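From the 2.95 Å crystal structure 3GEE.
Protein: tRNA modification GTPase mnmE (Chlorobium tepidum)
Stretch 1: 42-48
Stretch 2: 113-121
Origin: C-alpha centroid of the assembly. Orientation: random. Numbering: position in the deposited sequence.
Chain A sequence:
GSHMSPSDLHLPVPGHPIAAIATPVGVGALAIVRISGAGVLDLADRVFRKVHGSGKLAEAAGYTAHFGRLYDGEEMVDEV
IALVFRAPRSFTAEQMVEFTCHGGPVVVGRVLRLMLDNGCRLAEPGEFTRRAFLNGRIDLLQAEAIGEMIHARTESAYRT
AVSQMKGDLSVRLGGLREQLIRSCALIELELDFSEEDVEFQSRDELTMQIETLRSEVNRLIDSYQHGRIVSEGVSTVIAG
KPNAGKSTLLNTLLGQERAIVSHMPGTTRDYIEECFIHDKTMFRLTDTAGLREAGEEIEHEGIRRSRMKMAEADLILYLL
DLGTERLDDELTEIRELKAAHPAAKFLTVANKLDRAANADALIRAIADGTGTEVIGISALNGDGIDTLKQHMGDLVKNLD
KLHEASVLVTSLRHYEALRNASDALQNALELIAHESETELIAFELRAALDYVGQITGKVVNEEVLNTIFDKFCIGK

Stretch 1 42-48: DLADRVF
Stretch 2, residues 113-121: RLMLDNGCR

Where a helix stops, the glycine just past its end can leave a hollow for a neighbour's side chain, and this pair from a tRNA modification GTPase illustrates the principle. The first stretch lies in a helix that begins earlier in the chain, as does 113-117; the two N-to-C directions differ by 118°, and the axes come no nearer than 10.1 Å. The register pairs Leu43 with Gly119 (CA to CA 6.6 Å), Ala44 with Met115 (CA to CA 7.7 Å) and Val47 with Leu114 (CA to CA 7.8 Å).

Val47 is the principal bump. Its CA-to-CB bond points toward the second stretch, and its CB lies 3.8 Å from Leu114 CD2; chi1 at m sets CG2 3.7 Å from Met115 CE and CG1 3.4 Å from Asn118 ND2. The CA-to-CB bond of Leu114 (t, p) points toward the first stretch. Met115 leaves its backbone sideways, yet chi angles of -91°, 25° and -82° bring its methyl in, so that CE also reaches within 4.5 Å of Ala44 CA. Ala44 turns its own CB away, so its CA is the atom nearest Met115 CE.

Asn118 is the first residue to leave helical angles (phi/psi -113/45). Its side chain (chi1 m, chi2 -76°) folds back, and ND2 donates to Leu114 O at 3.1 Å. Arg46 (chi1 m, the rest -144°, -132° and 101°) brings NH1 to 3.3 Å from Asn118 OD1, which lies at the guanidinium edge.

At Gly119 (118/-41) the absence of a side chain is itself the hollow. An ideal CB would lie 2.8 Å from Leu43 CG, a clash, and would also jam against the preceding carbonyl. Leu43, with off-rotamer chi angles of -96° and 33°, occupies this space: CG is 3.3 Å from Asn118 O, and CD2 is 4.1 Å from Gly119 CA and 4.5 Å from Cys120 SG. The turn closes through Cys120 N to Met115 O, 3.2 Å.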

# COMPACT_ATOMS: atom_id res chain seq x y z
N ASP A 42 -3.12 26.43 -8.22
CA ASP A 42 -3.15 27.64 -7.39
C ASP A 42 -3.30 27.26 -5.92
O ASP A 42 -2.69 27.88 -5.05
CB ASP A 42 -4.29 28.58 -7.80
CG ASP A 42 -3.99 29.31 -9.09
OD1 ASP A 42 -3.68 30.52 -9.02
OD2 ASP A 42 -4.04 28.67 -10.16
N LEU A 43 -4.12 26.24 -5.66
CA LEU A 43 -4.30 25.70 -4.32
C LEU A 43 -3.00 25.10 -3.83
O LEU A 43 -2.55 25.38 -2.72
CB LEU A 43 -5.42 24.65 -4.31
CG LEU A 43 -6.86 25.02 -3.92
CD1 LEU A 43 -7.27 26.43 -4.30
CD2 LEU A 43 -7.82 24.01 -4.50
N ALA A 44 -2.38 24.29 -4.68
CA ALA A 44 -1.10 23.66 -4.38
C ALA A 44 -0.09 24.70 -3.93
O ALA A 44 0.66 24.48 -2.99
CB ALA A 44 -0.58 22.92 -5.59
N ASP A 45 -0.10 25.85 -4.60
CA ASP A 45 0.85 26.92 -4.36
C ASP A 45 0.75 27.53 -2.97
O ASP A 45 1.73 28.09 -2.47
CB ASP A 45 0.72 28.00 -5.43
CG ASP A 45 1.63 27.77 -6.61
OD1 ASP A 45 2.73 27.20 -6.43
OD2 ASP A 45 1.26 28.16 -7.73
N ARG A 46 -0.42 27.43 -2.34
CA ARG A 46 -0.60 27.96 -0.99
C ARG A 46 0.23 27.17 0.01
O ARG A 46 0.66 27.71 1.03
CB ARG A 46 -2.07 27.94 -0.56
CG ARG A 46 -3.02 28.73 -1.45
CD ARG A 46 -4.10 29.39 -0.60
NE ARG A 46 -5.45 29.18 -1.14
CZ ARG A 46 -6.32 28.29 -0.67
NH1 ARG A 46 -6.00 27.50 0.36
NH2 ARG A 46 -7.52 28.18 -1.22
N VAL A 47 0.46 25.89 -0.29
CA VAL A 47 1.14 24.99 0.64
C VAL A 47 2.51 24.47 0.16
O VAL A 47 3.37 24.16 0.97
CB VAL A 47 0.23 23.81 1.06
CG1 VAL A 47 -0.98 24.32 1.84
CG2 VAL A 47 -0.21 23.00 -0.14
N PHE A 48 2.69 24.39 -1.16
CA PHE A 48 3.97 23.95 -1.73
C PHE A 48 4.97 25.11 -1.78
O PHE A 48 4.61 26.23 -2.10
CB PHE A 48 3.77 23.35 -3.12
CG PHE A 48 5.02 22.79 -3.73
CD1 PHE A 48 5.43 21.49 -3.45
CD2 PHE A 48 5.80 23.56 -4.59
CE1 PHE A 48 6.59 20.97 -4.01
CE2 PHE A 48 6.96 23.05 -5.16
CZ PHE A 48 7.36 21.75 -4.87
N ARG A 113 -4.76 15.74 4.56
CA ARG A 113 -5.46 16.72 5.37
C ARG A 113 -5.12 18.13 4.92
O ARG A 113 -5.99 19.00 4.87
CB ARG A 113 -5.13 16.54 6.85
CG ARG A 113 -6.27 16.92 7.77
CD ARG A 113 -5.82 17.83 8.91
NE ARG A 113 -4.74 17.27 9.71
CZ ARG A 113 -4.23 17.85 10.80
NH1 ARG A 113 -3.24 17.26 11.47
NH2 ARG A 113 -4.71 19.02 11.23
N LEU A 114 -3.85 18.36 4.60
CA LEU A 114 -3.36 19.67 4.19
C LEU A 114 -4.09 20.14 2.93
O LEU A 114 -4.58 21.27 2.87
CB LEU A 114 -1.85 19.64 3.96
CG LEU A 114 -1.13 20.96 3.72
CD1 LEU A 114 -1.17 21.84 4.94
CD2 LEU A 114 0.31 20.71 3.32
N MET A 115 -4.17 19.25 1.94
CA MET A 115 -4.99 19.46 0.75
C MET A 115 -6.44 19.76 1.10
O MET A 115 -7.03 20.71 0.58
CB MET A 115 -4.92 18.22 -0.14
CG MET A 115 -3.81 18.21 -1.21
SD MET A 115 -2.33 19.20 -0.90
CE MET A 115 -2.90 20.82 -1.42
N LEU A 116 -7.01 18.96 2.00
CA LEU A 116 -8.42 19.08 2.38
C LEU A 116 -8.72 20.38 3.11
O LEU A 116 -9.81 20.94 2.96
CB LEU A 116 -8.84 17.89 3.24
CG LEU A 116 -8.93 16.51 2.58
CD1 LEU A 116 -9.07 15.44 3.63
CD2 LEU A 116 -10.08 16.44 1.60
N ASP A 117 -7.76 20.86 3.90
CA ASP A 117 -7.90 22.11 4.63
C ASP A 117 -7.71 23.33 3.73
O ASP A 117 -8.18 24.43 4.05
CB ASP A 117 -6.90 22.18 5.78
CG ASP A 117 -7.28 21.29 6.94
OD1 ASP A 117 -8.46 21.31 7.35
OD2 ASP A 117 -6.39 20.58 7.46
N ASN A 118 -7.02 23.13 2.62
CA ASN A 118 -6.69 24.23 1.73
C ASN A 118 -7.40 24.16 0.38
O ASN A 118 -6.78 24.35 -0.67
CB ASN A 118 -5.17 24.35 1.57
CG ASN A 118 -4.51 24.97 2.79
OD1 ASN A 118 -4.57 26.19 2.99
ND2 ASN A 118 -3.87 24.15 3.61
N GLY A 119 -8.70 23.87 0.41
CA GLY A 119 -9.54 23.97 -0.77
C GLY A 119 -10.19 22.70 -1.27
O GLY A 119 -11.35 22.72 -1.68
N CYS A 120 -9.43 21.60 -1.26
CA CYS A 120 -9.90 20.33 -1.82
C CYS A 120 -10.99 19.66 -1.00
O CYS A 120 -11.07 19.86 0.22
CB CYS A 120 -8.74 19.36 -1.96
SG CYS A 120 -7.64 19.67 -3.33
N ARG A 121 -11.84 18.88 -1.66
CA ARG A 121 -12.75 17.98 -0.98
C ARG A 121 -12.24 16.56 -1.17
O ARG A 121 -11.43 16.31 -2.07
CB ARG A 121 -14.18 18.12 -1.51
CG ARG A 121 -14.52 17.13 -2.60
CD ARG A 121 -15.96 16.72 -2.54
NE ARG A 121 -16.77 17.42 -3.52
CZ ARG A 121 -16.92 17.02 -4.79
NH1 ARG A 121 -16.31 15.92 -5.22
NH2 ARG A 121 -17.69 17.72 -5.61